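Local coordinates for protein endo-beta-1,4-glucanase (cellulase B) (Bacillus halodurans, PDB 4V2X) that probably hydrolyses beta-1,4-glucan chains with a family 5 catalytic module, its family 46 carbohydrate-binding module contributing to attack on xyloglucan and beta-1,3-1,4-glucans, at residues Phe530-Ser535 against Phe549-Arg554; Thr307-Gly312 against Arg351-Met356. One frame throughout, in Å; residues are numbered along the deposited sequence.

Contact 1: Phe530-Ser535 against Phe549-Arg554; sequences FGYAFS and FFREVR
A small apolar contact flanked by a water bridge joins the loop leading into edge strand 534-537 to the short helix 547-551, in the C-terminal carbohydrate-binding module. Ala533 lies against the start of the Phe549 side chain: its CB is 4.1 Å from Phe549 CD1, and Ala533 O approaches Phe549 CB to 3.3 Å. With CG anti to the backbone N (chi1 171°), the Phe549 ring continues past Ala533 toward Ala511 and Ile574 of the module's antiparallel sheet, while Val553 CG2 sits 3.7 Å above one face of that ring, offset toward its rim. The pieces meet across a beta hairpin, strands 534-537 and 542-545, whose second strand runs almost directly into the helix. Thr546, at that junction, hydrogen-bonds through OG1 to both Tyr532 O and Phe549 N. On the exposed side Tyr532 OH stays 4.4 Å from Glu552 OE2, and one water fills the interval: it accepts from Tyr532 OH at 2.8 Å and donates to Glu552 OE2 at 2.6 Å. Arg551 NH2 also comes within 4.4 Å of Tyr532 OH, a separation at which its positive charge may still influence the phenol and the nearby carboxylate.

Contact 2: Thr307-Gly312 against Arg351-Met356; sequences TFVARG and RDITHM
The end of helix 291-309 faces the turn between helix 334-350 and strand 354-357, with Val309 CA and Asp352 CA 7.4 Å apart as the closest backbone pair. The two segments belong to the (beta/alpha)8 barrel of the family 5 catalytic module, where each of these helices closes with a Schellman motif and passes into one of the last two barrel strands. Gly312 and Asp352, both at positive phi, are the C-prime residues. At the first end Gly312 N bonds to Val309 O at 3.0 Å, completing a type I turn, and Ile313 N returns to Phe308 O.

Val309 carries the contact, both its methyls lying against Arg351 O, CG1 at 3.7 Å and CG2 at 3.8 Å. CG1, anti to the backbone N (chi1 -178°), also touches Asp352 CB. The other branch, CG2, lies 4.2 Å from Ile353 CG1, making a small apolar patch that Val315 and Leu317 of strand 315-320 extend: Val315 packs on Val309, Leu317 on Ile353. Arg351 O, though bordered by these methyls, is not left without a polar partner, since it accepts a hydrogen bond from His305 ND1 of helix 291-309. The charged ends of the turn lead elsewhere. Arg351 pairs with Asp302, another tie to helix 291-309, whereas Asp352 forms a salt bridge through OD2 to Arg63 of the N-terminal helix 58-64. Only the root of the aspartate therefore belongs to the valine contact, the two side chains meeting at a slant while the carboxylate is engaged by arginine. The closest approach between these two side chains is Val309 CG1 to Asp352 CB, at 4.1 Å.

How the contacts relate
From the N terminus the chain first builds the catalytic barrel, and contact 2 comes near its end: 307-312 and 351-356 close a loop of 38 residues containing strand 315-320 and helix 334-350, tying the turn into the seventh barrel strand to the turn into the eighth. The chain then crosses the Ig-like module before contact 1, which closes a loop of 13 residues taking in the rest of hairpin 534-537/542-545 and the start of helix 547-551. The loops follow in series, neither nested nor crossed. The centres of contacts 1 and 2 are about 40 Å apart, the nearest atoms of the two contacts about 22 Å. Phe530 O of contact 1 accepts a hydrogen bond from Lys327, inside contact 2's loop.

Contact 1: Phe530-Ser535 against Phe549-Arg554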
loop_
_atom_site.group_PDB
_atom_site.type_symbol
_atom_site.label_atom_id
_atom_site.label_comp_id
_atom_site.label_asym_id
_atom_site.label_seq_id
_atom_site.Cartn_x
_atom_site.Cartn_y
_atom_site.Cartn_z
ATOM N N PHE A 530 33.765 -0.393 -20.920
ATOM C CA PHE A 530 35.042 -1.083 -20.750
ATOM C C PHE A 530 34.782 -2.557 -20.439
ATOM O O PHE A 530 33.962 -2.876 -19.581
ATOM C CB PHE A 530 35.838 -0.432 -19.608
ATOM C CG PHE A 530 37.288 -0.836 -19.549
ATOM C CD1 PHE A 530 37.667 -2.096 -19.092
ATOM C CD2 PHE A 530 38.284 0.061 -19.921
ATOM C CE1 PHE A 530 39.002 -2.457 -19.025
ATOM C CE2 PHE A 530 39.622 -0.294 -19.853
ATOM C CZ PHE A 530 39.986 -1.553 -19.407
ATOM N N GLY A 531 35.477 -3.444 -21.149
ATOM C CA GLY A 531 35.326 -4.889 -20.951
ATOM C C GLY A 531 34.245 -5.448 -21.855
ATOM O O GLY A 531 34.499 -6.370 -22.643
ATOM N N TYR A 532 33.048 -4.874 -21.779
ATOM C CA TYR A 532 31.916 -5.371 -22.545
ATOM C C TYR A 532 32.109 -5.157 -24.045
ATOM O O TYR A 532 31.915 -6.085 -24.832
ATOM C CB TYR A 532 30.614 -4.716 -22.085
ATOM C CG TYR A 532 29.412 -5.225 -22.842
ATOM C CD1 TYR A 532 28.874 -6.467 -22.559
ATOM C CD2 TYR A 532 28.842 -4.476 -23.867
ATOM C CE1 TYR A 532 27.785 -6.953 -23.261
ATOM C CE2 TYR A 532 27.755 -4.956 -24.582
ATOM C CZ TYR A 532 27.230 -6.195 -24.267
ATOM O OH TYR A 532 26.154 -6.669 -24.971
ATOM N N ALA A 533 32.475 -3.932 -24.430
ATOM C CA ALA A 533 32.617 -3.564 -25.841
ATOM C C ALA A 533 34.055 -3.656 -26.363
ATOM O O ALA A 533 34.281 -3.844 -27.565
ATOM C CB ALA A 533 32.065 -2.162 -26.063
ATOM N N PHE A 534 35.026 -3.518 -25.468
ATOM C CA PHE A 534 36.425 -3.527 -25.855
ATOM C C PHE A 534 37.272 -3.853 -24.638
ATOM O O PHE A 534 36.809 -3.724 -23.505
ATOM C CB PHE A 534 36.832 -2.152 -26.386
ATOM C CG PHE A 534 36.809 -1.085 -25.333
ATOM C CD1 PHE A 534 35.635 -0.402 -25.053
ATOM C CD2 PHE A 534 37.948 -0.800 -24.585
ATOM C CE1 PHE A 534 35.599 0.573 -24.073
ATOM C CE2 PHE A 534 37.910 0.166 -23.595
ATOM C CZ PHE A 534 36.745 0.855 -23.344
ATOM N N SER A 535 38.517 -4.252 -24.864
ATOM C CA SER A 535 39.433 -4.545 -23.764
ATOM C C SER A 535 40.888 -4.415 -24.209
ATOM O O SER A 535 41.245 -4.888 -25.278
ATOM C CB SER A 535 39.179 -5.962 -23.240
ATOM O OG SER A 535 40.027 -6.273 -22.142
ATOM N N PHE A 549 30.211 -5.815 -29.128
ATOM C CA PHE A 549 30.330 -4.492 -29.749
ATOM C C PHE A 549 29.804 -4.538 -31.180
ATOM O O PHE A 549 28.930 -3.760 -31.548
ATOM C CB PHE A 549 31.781 -4.017 -29.731
ATOM C CG PHE A 549 32.041 -2.770 -30.543
ATOM C CD1 PHE A 549 31.621 -1.529 -30.090
ATOM C CD2 PHE A 549 32.764 -2.839 -31.727
ATOM C CE1 PHE A 549 31.888 -0.379 -30.822
ATOM C CE2 PHE A 549 33.039 -1.693 -32.463
ATOM C CZ PHE A 549 32.601 -0.462 -32.008
ATOM N N PHE A 550 30.336 -5.461 -31.976
ATOM C CA PHE A 550 29.970 -5.538 -33.387
ATOM C C PHE A 550 28.508 -5.908 -33.634
ATOM O O PHE A 550 27.943 -5.517 -34.655
ATOM C CB PHE A 550 30.905 -6.486 -34.133
ATOM C CG PHE A 550 32.289 -5.937 -34.312
ATOM C CD1 PHE A 550 32.503 -4.816 -35.103
ATOM C CD2 PHE A 550 33.374 -6.528 -33.694
ATOM C CE1 PHE A 550 33.775 -4.299 -35.274
ATOM C CE2 PHE A 550 34.654 -6.020 -33.867
ATOM C CZ PHE A 550 34.853 -4.902 -34.656
ATOM N N ARG A 551 27.889 -6.631 -32.704
ATOM C CA ARG A 551 26.462 -6.957 -32.834
ATOM C C ARG A 551 25.584 -5.707 -32.935
ATOM O O ARG A 551 24.491 -5.759 -33.496
ATOM C CB ARG A 551 25.975 -7.831 -31.672
ATOM C CG ARG A 551 26.257 -9.311 -31.850
ATOM C CD ARG A 551 25.325 -10.175 -31.017
ATOM N NE ARG A 551 25.507 -9.969 -29.583
ATOM C CZ ARG A 551 26.459 -10.537 -28.842
ATOM N NH1 ARG A 551 27.354 -11.358 -29.387
ATOM N NH2 ARG A 551 26.519 -10.275 -27.541
ATOM N N GLU A 552 26.067 -4.588 -32.397
ATOM C CA GLU A 552 25.331 -3.334 -32.441
ATOM C C GLU A 552 26.048 -2.258 -33.257
ATOM O O GLU A 552 25.915 -1.062 -32.987
ATOM C CB GLU A 552 25.048 -2.872 -31.012
ATOM C CG GLU A 552 24.213 -3.893 -30.252
ATOM C CD GLU A 552 23.763 -3.405 -28.893
ATOM O OE1 GLU A 552 22.897 -2.509 -28.838
ATOM O OE2 GLU A 552 24.276 -3.929 -27.883
ATOM N N VAL A 553 26.791 -2.695 -34.272
ATOM C CA VAL A 553 27.401 -1.804 -35.237
ATOM C C VAL A 553 26.884 -2.179 -36.624
ATOM O O VAL A 553 26.972 -3.335 -37.037
ATOM C CB VAL A 553 28.936 -1.907 -35.204
ATOM C CG1 VAL A 553 29.568 -1.060 -36.304
ATOM C CG2 VAL A 553 29.470 -1.505 -33.830
ATOM N N ARG A 554 26.349 -1.198 -37.339
ATOM C CA ARG A 554 25.917 -1.420 -38.719
ATOM C C ARG A 554 27.114 -1.371 -39.654
ATOM O O ARG A 554 28.144 -0.779 -39.326
ATOM C CB ARG A 554 24.850 -0.406 -39.129
ATOM C CG ARG A 554 25.336 1.018 -39.310
ATOM C CD ARG A 554 24.380 1.812 -40.188
ATOM N NE ARG A 554 24.869 3.170 -40.398
ATOM C CZ ARG A 554 24.626 4.202 -39.593
ATOM N NH1 ARG A 554 23.878 4.064 -38.498
ATOM N NH2 ARG A 554 25.136 5.391 -39.893
HETATM O O HOH W 1 25.790 -6.098 -27.723
#

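Contact 2: Thr307-Gly312 against Arg351-Met356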
loop_
_atom_site.group_PDB
_atom_site.type_symbol
_atom_site.label_atom_id
_atom_site.label_comp_id
_atom_site.label_asym_id
_atom_site.label_seq_id
_atom_site.Cartn_x
_atom_site.Cartn_y
_atom_site.Cartn_z
ATOM N N THR A 307 14.813 8.469 6.351
ATOM C CA THR A 307 13.635 7.617 6.366
ATOM C C THR A 307 13.700 6.522 7.436
ATOM O O THR A 307 12.662 6.147 8.008
ATOM C CB THR A 307 13.411 6.998 4.973
ATOM O OG1 THR A 307 13.399 8.041 3.994
ATOM C CG2 THR A 307 12.093 6.246 4.913
ATOM N N PHE A 308 14.896 5.993 7.695
ATOM C CA PHE A 308 15.045 4.853 8.603
ATOM C C PHE A 308 15.863 5.185 9.841
ATOM O O PHE A 308 15.314 5.228 10.947
ATOM C CB PHE A 308 15.626 3.638 7.870
ATOM C CG PHE A 308 14.666 3.035 6.889
ATOM C CD1 PHE A 308 13.545 2.361 7.339
ATOM C CD2 PHE A 308 14.852 3.180 5.529
ATOM C CE1 PHE A 308 12.632 1.830 6.446
ATOM C CE2 PHE A 308 13.936 2.646 4.627
ATOM C CZ PHE A 308 12.826 1.974 5.089
ATOM N N VAL A 309 17.156 5.443 9.654
ATOM C CA VAL A 309 18.091 5.542 10.783
ATOM C C VAL A 309 17.668 6.605 11.795
ATOM O O VAL A 309 17.657 6.350 12.999
ATOM C CB VAL A 309 19.541 5.833 10.336
ATOM C CG1 VAL A 309 20.476 5.869 11.544
ATOM C CG2 VAL A 309 20.024 4.797 9.328
ATOM N N ALA A 310 17.327 7.794 11.302
ATOM C CA ALA A 310 16.945 8.902 12.178
ATOM C C ALA A 310 15.639 8.629 12.931
ATOM O O ALA A 310 15.365 9.276 13.948
ATOM C CB ALA A 310 16.829 10.187 11.377
ATOM N N ARG A 311 14.829 7.697 12.432
ATOM C CA ARG A 311 13.570 7.312 13.093
ATOM C C ARG A 311 13.719 6.053 13.949
ATOM O O ARG A 311 12.719 5.492 14.409
ATOM C CB ARG A 311 12.476 7.060 12.057
ATOM C CG ARG A 311 12.098 8.258 11.216
ATOM C CD ARG A 311 11.043 7.860 10.192
ATOM N NE ARG A 311 10.761 8.941 9.254
ATOM C CZ ARG A 311 10.246 8.792 8.032
ATOM N NH1 ARG A 311 9.953 7.587 7.539
ATOM N NH2 ARG A 311 10.037 9.874 7.280
ATOM N N GLY A 312 14.950 5.600 14.151
ATOM C CA GLY A 312 15.221 4.471 15.027
ATOM C C GLY A 312 15.200 3.106 14.371
ATOM O O GLY A 312 15.302 2.095 15.060
ATOM N N ARG A 351 26.388 8.240 8.709
ATOM C CA ARG A 351 24.962 7.935 8.824
ATOM C C ARG A 351 24.669 6.637 9.589
ATOM O O ARG A 351 23.542 6.141 9.566
ATOM C CB ARG A 351 24.356 7.923 7.417
ATOM C CG ARG A 351 24.378 9.311 6.775
ATOM C CD ARG A 351 24.189 9.251 5.267
ATOM N NE ARG A 351 24.294 10.571 4.636
ATOM C CZ ARG A 351 25.436 11.216 4.410
ATOM N NH1 ARG A 351 26.591 10.673 4.778
ATOM N NH2 ARG A 351 25.424 12.421 3.835
ATOM N N ASP A 352 25.673 6.094 10.276
ATOM C CA ASP A 352 25.478 4.937 11.160
ATOM C C ASP A 352 24.981 3.703 10.410
ATOM O O ASP A 352 24.255 2.881 10.971
ATOM C CB ASP A 352 24.482 5.296 12.280
ATOM C CG ASP A 352 24.603 4.394 13.508
ATOM O OD1 ASP A 352 25.710 3.898 13.806
ATOM O OD2 ASP A 352 23.576 4.198 14.194
ATOM N N ILE A 353 25.375 3.567 9.146
ATOM C CA ILE A 353 24.914 2.452 8.327
ATOM C C ILE A 353 25.962 1.343 8.347
ATOM O O ILE A 353 27.122 1.552 7.993
ATOM C CB ILE A 353 24.600 2.914 6.889
ATOM C CG1 ILE A 353 23.364 3.829 6.900
ATOM C CG2 ILE A 353 24.353 1.710 5.979
ATOM C CD1 ILE A 353 23.151 4.626 5.630
ATOM N N THR A 354 25.549 0.155 8.775
ATOM C CA THR A 354 26.429 -1.005 8.740
ATOM C C THR A 354 26.515 -1.530 7.305
ATOM O O THR A 354 25.502 -1.645 6.626
ATOM C CB THR A 354 25.942 -2.085 9.720
ATOM O OG1 THR A 354 26.262 -1.662 11.055
ATOM C CG2 THR A 354 26.588 -3.433 9.442
ATOM N N HIS A 355 27.727 -1.846 6.851
ATOM C CA HIS A 355 27.945 -2.246 5.453
ATOM C C HIS A 355 28.552 -3.637 5.363
ATOM O O HIS A 355 29.319 -4.047 6.227
ATOM C CB HIS A 355 28.813 -1.223 4.707
ATOM C CG HIS A 355 30.076 -0.856 5.423
ATOM N ND1 HIS A 355 31.195 -1.662 5.422
ATOM C CD2 HIS A 355 30.388 0.219 6.183
ATOM C CE1 HIS A 355 32.139 -1.100 6.155
ATOM N NE2 HIS A 355 31.678 0.045 6.621
ATOM N N MET A 356 28.189 -4.363 4.312
ATOM C CA MET A 356 28.710 -5.698 4.091
ATOM C C MET A 356 29.218 -5.806 2.659
ATOM O O MET A 356 28.443 -5.706 1.710
ATOM C CB MET A 356 27.629 -6.744 4.378
ATOM C CG MET A 356 26.823 -6.445 5.637
ATOM S SD MET A 356 25.792 -7.806 6.199
ATOM C CE MET A 356 27.042 -8.929 6.839
#